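Local coordinates for molybdopterin molybdotransferase (Pyrococcus horikoshii, PDB 1UZ5), which probably catalyses insertion of molybdate into adenylyl-molybdopterin, releasing Mo-molybdopterin and AMP, a step in molybdenum cofactor biosynthesis, at residues R347-V352 with D376-I381; G327-K332 with E395-K400. All blocks are in the same frame, centred on the assembly; numbering follows the deposited sequence.

Both contacts lie in the C-terminal part of the chain and belong to one curled sheet. After helix 304-322, residues 327-332 lead into strand 331-336, the first side of contact 2. The chain then runs through strands 347-354 and 358-361 and helix 368-374 to strand 377-381, whose pairing with 347-352 closes contact 1 over 23 intervening residues. Strand 391-398 follows and returns to 327-332, so contact 2 closes a loop of 62 residues with contact 1 nested inside it. The two meet side by side: Phe378 N lies 3.0 Å from Thr397 O and Asp376 O 2.9 Å from Phe399 N, both probable hydrogen bonds.

Contact 1: residues R347-V352 with D376-I381; sequences RQFLPV and DGFVEI
Gln348 and Ile381 open an antiparallel pairing in which alternate residues spend both backbone polar groups on each other. Ile381 N reaches Gln348 O at 2.8 Å, and Gln348 N returns a bond to Ile381 O. Leu350 and Val379 repeat the exchange, with Leu350 N 2.8 Å from Val379 O. At the far end Val352 N donates a hydrogen bond to Gly377 O, but Val352 O accepts twice: from Asp376 N at 2.8 Å and, weakly, from Gly377 N at 3.4 Å. Two residues thus face one, a classic beta bulge. OD2 of Asp376 accepts from Leu354 N beside it. The non-hydrogen-bonded pairs turn their polar groups outward, Phe349 to Gln282, Pro351 to Ile362 and Phe378 to Thr397; Pro351, without an N-H, fits this pattern. Arg347 CG is anti to the backbone N (chi1 -169°) and the chain runs extended as far as NE; its guanidinium forms a salt bridge with Glu380 OE2, though the exact place of NH2 is doubtful, while NH1 pairs with Glu383. On the face that carries Glu380, the edge of Phe349 meets the ring of Phe378 in an offset edge-to-face pair, planes at 87° and Phe349 CD2 3.5 Å from Phe378 CE1. On the other face Ile381 CD1 packs 3.4 Å from Gln348 NE2, and the side chains of Val352 and Val379 cross at about a right angle, CG1 of Val352 3.7 Å from CG2 of Val379. Helix 304-322 covers the phenylalanine face through Thr309 and Leu313, strand 281-282 adjoins Phe349, and strand 391-398 flanks 377-381, its Val394 and Val396 packing on Val379.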
# COMPACT_ATOMS: atom_id res chain seq x y z
N ARG A 347 -13.32 -19.47 21.44
CA ARG A 347 -13.31 -18.65 20.24
C ARG A 347 -12.24 -19.20 19.30
O ARG A 347 -11.06 -19.24 19.65
CB ARG A 347 -12.98 -17.20 20.61
CG ARG A 347 -13.18 -16.19 19.50
CD ARG A 347 -12.83 -14.79 19.99
NE ARG A 347 -13.28 -13.76 19.07
CZ ARG A 347 -14.56 -13.51 18.79
NH1 ARG A 347 -15.52 -14.22 19.37
NH2 ARG A 347 -14.88 -12.54 17.94
N GLN A 348 -12.64 -19.63 18.10
CA GLN A 348 -11.68 -20.19 17.16
C GLN A 348 -11.69 -19.55 15.78
O GLN A 348 -12.70 -19.04 15.32
CB GLN A 348 -11.90 -21.69 17.01
CG GLN A 348 -13.17 -22.07 16.29
CD GLN A 348 -13.22 -23.54 15.95
OE1 GLN A 348 -13.15 -24.40 16.83
NE2 GLN A 348 -13.36 -23.85 14.66
N PHE A 349 -10.53 -19.61 15.12
CA PHE A 349 -10.38 -19.07 13.78
C PHE A 349 -10.06 -20.21 12.82
O PHE A 349 -8.99 -20.82 12.89
CB PHE A 349 -9.26 -18.03 13.75
CG PHE A 349 -9.52 -16.85 14.64
CD1 PHE A 349 -9.37 -16.96 16.02
CD2 PHE A 349 -9.94 -15.64 14.11
CE1 PHE A 349 -9.64 -15.88 16.86
CE2 PHE A 349 -10.21 -14.55 14.94
CZ PHE A 349 -10.06 -14.67 16.32
N LEU A 350 -11.01 -20.50 11.94
CA LEU A 350 -10.89 -21.58 10.98
C LEU A 350 -10.22 -21.19 9.66
O LEU A 350 -10.71 -20.32 8.93
CB LEU A 350 -12.27 -22.15 10.68
CG LEU A 350 -12.38 -23.19 9.57
CD1 LEU A 350 -11.65 -24.46 9.99
CD2 LEU A 350 -13.84 -23.49 9.27
N PRO A 351 -9.09 -21.84 9.33
CA PRO A 351 -8.40 -21.54 8.07
C PRO A 351 -9.28 -22.03 6.93
O PRO A 351 -9.83 -23.14 7.00
CB PRO A 351 -7.12 -22.35 8.18
CG PRO A 351 -6.88 -22.43 9.66
CD PRO A 351 -8.27 -22.71 10.18
N VAL A 352 -9.43 -21.23 5.88
CA VAL A 352 -10.26 -21.64 4.76
C VAL A 352 -9.58 -21.36 3.42
O VAL A 352 -8.66 -20.55 3.33
CB VAL A 352 -11.62 -20.91 4.75
CG1 VAL A 352 -12.33 -21.11 6.07
CG2 VAL A 352 -11.41 -19.42 4.47
N ASP A 376 -6.27 -19.39 2.36
CA ASP A 376 -6.36 -18.06 1.77
C ASP A 376 -6.74 -17.03 2.82
O ASP A 376 -6.51 -15.83 2.65
CB ASP A 376 -7.39 -18.05 0.65
CG ASP A 376 -6.99 -18.94 -0.50
OD1 ASP A 376 -5.83 -18.84 -0.95
OD2 ASP A 376 -7.83 -19.74 -0.97
N GLY A 377 -7.30 -17.51 3.92
CA GLY A 377 -7.71 -16.64 5.00
C GLY A 377 -8.37 -17.44 6.11
O GLY A 377 -8.30 -18.67 6.12
N PHE A 378 -9.02 -16.75 7.04
CA PHE A 378 -9.68 -17.45 8.13
C PHE A 378 -11.05 -16.87 8.45
O PHE A 378 -11.34 -15.71 8.17
CB PHE A 378 -8.80 -17.43 9.38
CG PHE A 378 -8.52 -16.05 9.92
CD1 PHE A 378 -9.52 -15.31 10.55
CD2 PHE A 378 -7.25 -15.50 9.81
CE1 PHE A 378 -9.26 -14.04 11.06
CE2 PHE A 378 -6.98 -14.23 10.31
CZ PHE A 378 -7.98 -13.50 10.94
N VAL A 379 -11.90 -17.72 9.02
CA VAL A 379 -13.24 -17.33 9.42
C VAL A 379 -13.28 -17.43 10.94
O VAL A 379 -12.92 -18.47 11.51
CB VAL A 379 -14.30 -18.28 8.83
CG1 VAL A 379 -15.67 -17.92 9.36
CG2 VAL A 379 -14.28 -18.18 7.31
N GLU A 380 -13.70 -16.36 11.60
CA GLU A 380 -13.76 -16.33 13.06
C GLU A 380 -15.11 -16.83 13.59
O GLU A 380 -16.16 -16.29 13.25
CB GLU A 380 -13.52 -14.90 13.56
CG GLU A 380 -13.76 -14.66 15.04
CD GLU A 380 -13.63 -13.20 15.41
OE1 GLU A 380 -14.36 -12.36 14.84
OE2 GLU A 380 -12.80 -12.87 16.29
N ILE A 381 -15.05 -17.88 14.41
CA ILE A 381 -16.25 -18.48 15.00
C ILE A 381 -16.29 -18.12 16.48
O ILE A 381 -15.44 -18.55 17.26
CB ILE A 381 -16.21 -20.00 14.87
CG1 ILE A 381 -15.76 -20.37 13.45
CG2 ILE A 381 -17.58 -20.57 15.17
CD1 ILE A 381 -15.69 -21.86 13.20

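Contact 2: residues G327-K332 with E395-K400; sequences GKIGKK and EVTLFK. With SO4 (sulfate ion), chain C.
The carboxylate of Glu395 bends back to Lys331, its OE2 3.5 Å from Lys331 CB; with CG anti to the backbone N (chi1 -164°), a bend at chi2 (68°) turns CD out of the extended line. The charged ends stay apart, with Lys331 NZ 6.0 Å from Glu395 OE2. A second flat group, the carbonyl of Lys332, takes Val396 N at 2.7 Å from above its plane, 37° out of it. Phe399 takes no part in the pairing; its ring packs on Phe378 and on Leu308, Thr309 and Thr312 of helix 304-322. Two further backbone bonds complete the antiparallel pairing: Lys332 N to Val396 O, and Leu398 N to Gly330 O. Between them Lys331 and Thr397 form the non-hydrogen-bonded pair. The aliphatic chain of Lys331 crosses Thr397 obliquely, CE 3.4 Å from OG1, and Ile329 CG2 touches Thr397 CG2 at 3.6 Å. On the face of Lys332 and Val396, Lys332 CB meets the CD1 methyl of Leu398 at 3.7 Å, while the extended Lys332 chain carries NZ on to Gly356 O. Ahead of the strand, Lys328 NZ donates to O1 of a sulfate, probably from the crystallisation liquor, at 3.0 Å; the sulfate is also hydrogen-bonded to Arg158 N and Arg325 NH1. Strand 331-336 also pairs with 358-361, and strands 391-398, 377-381 and 347-354 complete the round: a small closed beta barrel, as in the C-terminal domain IV of MoeA proteins.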
# COMPACT_ATOMS: atom_id res chain seq x y z
N GLY A 327 -5.22 0.10 10.01
CA GLY A 327 -6.57 -0.24 9.59
C GLY A 327 -6.59 -0.50 8.10
O GLY A 327 -7.25 0.21 7.34
N LYS A 328 -5.86 -1.54 7.68
CA LYS A 328 -5.78 -1.89 6.27
C LYS A 328 -5.92 -3.41 6.10
O LYS A 328 -5.20 -4.02 5.31
CB LYS A 328 -4.43 -1.44 5.70
CG LYS A 328 -4.45 -0.98 4.25
CD LYS A 328 -5.07 0.40 4.13
CE LYS A 328 -4.96 0.94 2.71
NZ LYS A 328 -5.49 2.33 2.60
N ILE A 329 -6.84 -4.00 6.85
CA ILE A 329 -7.07 -5.45 6.80
C ILE A 329 -8.04 -5.82 5.69
O ILE A 329 -9.13 -5.24 5.58
CB ILE A 329 -7.62 -5.99 8.13
CG1 ILE A 329 -6.74 -5.56 9.30
CG2 ILE A 329 -7.70 -7.51 8.07
CD1 ILE A 329 -6.87 -4.09 9.67
N GLY A 330 -7.66 -6.80 4.87
CA GLY A 330 -8.51 -7.23 3.78
C GLY A 330 -9.49 -8.31 4.17
O GLY A 330 -9.10 -9.37 4.66
N LYS A 331 -10.78 -8.05 3.96
CA LYS A 331 -11.83 -9.01 4.29
C LYS A 331 -12.72 -9.27 3.08
O LYS A 331 -12.87 -8.42 2.20
CB LYS A 331 -12.68 -8.50 5.45
CG LYS A 331 -11.96 -8.47 6.79
CD LYS A 331 -12.93 -8.18 7.93
CE LYS A 331 -12.24 -8.26 9.28
NZ LYS A 331 -13.19 -8.07 10.41
N LYS A 332 -13.32 -10.46 3.04
CA LYS A 332 -14.21 -10.84 1.95
C LYS A 332 -15.27 -11.81 2.45
O LYS A 332 -14.97 -12.74 3.20
CB LYS A 332 -13.41 -11.49 0.82
CG LYS A 332 -14.27 -12.00 -0.32
CD LYS A 332 -13.44 -12.71 -1.37
CE LYS A 332 -14.31 -13.24 -2.50
NZ LYS A 332 -13.51 -13.96 -3.52
N GLU A 395 -17.75 -13.94 7.00
CA GLU A 395 -16.73 -12.94 6.72
C GLU A 395 -15.39 -13.67 6.74
O GLU A 395 -15.14 -14.50 7.62
CB GLU A 395 -16.76 -11.85 7.79
CG GLU A 395 -16.01 -10.57 7.42
CD GLU A 395 -16.68 -9.81 6.29
OE1 GLU A 395 -17.89 -9.51 6.40
OE2 GLU A 395 -15.99 -9.50 5.29
N VAL A 396 -14.53 -13.36 5.78
CA VAL A 396 -13.23 -14.00 5.70
C VAL A 396 -12.09 -12.98 5.66
O VAL A 396 -12.03 -12.15 4.76
CB VAL A 396 -13.11 -14.90 4.45
CG1 VAL A 396 -11.71 -15.49 4.36
CG2 VAL A 396 -14.14 -16.01 4.51
N THR A 397 -11.21 -13.05 6.64
CA THR A 397 -10.06 -12.15 6.67
C THR A 397 -8.99 -12.85 5.86
O THR A 397 -8.52 -13.92 6.25
CB THR A 397 -9.55 -11.91 8.10
OG1 THR A 397 -10.54 -11.22 8.86
CG2 THR A 397 -8.27 -11.08 8.08
N LEU A 398 -8.61 -12.27 4.74
CA LEU A 398 -7.61 -12.87 3.87
C LEU A 398 -6.18 -12.65 4.34
O LEU A 398 -5.88 -11.67 5.03
CB LEU A 398 -7.76 -12.34 2.44
CG LEU A 398 -8.92 -12.92 1.63
CD1 LEU A 398 -10.24 -12.69 2.34
CD2 LEU A 398 -8.94 -12.27 0.25
N PHE A 399 -5.30 -13.57 3.97
CA PHE A 399 -3.90 -13.47 4.34
C PHE A 399 -3.19 -12.62 3.30
O PHE A 399 -2.39 -13.13 2.51
CB PHE A 399 -3.27 -14.86 4.41
CG PHE A 399 -3.84 -15.72 5.50
CD1 PHE A 399 -3.94 -15.25 6.80
CD2 PHE A 399 -4.24 -17.03 5.23
CE1 PHE A 399 -4.44 -16.05 7.82
CE2 PHE A 399 -4.74 -17.84 6.24
CZ PHE A 399 -4.84 -17.36 7.54
N LYS A 400 -3.48 -11.33 3.30
CA LYS A 400 -2.88 -10.39 2.36
C LYS A 400 -3.02 -10.92 0.93
O LYS A 400 -4.12 -11.22 0.48
CB LYS A 400 -1.41 -10.17 2.72
CG LYS A 400 -0.68 -9.18 1.83
CD LYS A 400 0.60 -8.67 2.48
CE LYS A 400 1.41 -9.80 3.10
NZ LYS A 400 1.64 -10.91 2.14
S SO4 C . -2.94 1.53 -0.92
O1 SO4 C . -4.02 2.36 -0.03
O2 SO4 C . -1.67 2.18 -0.67
O3 SO4 C . -2.94 0.27 -0.57
O4 SO4 C . -3.36 1.80 -2.27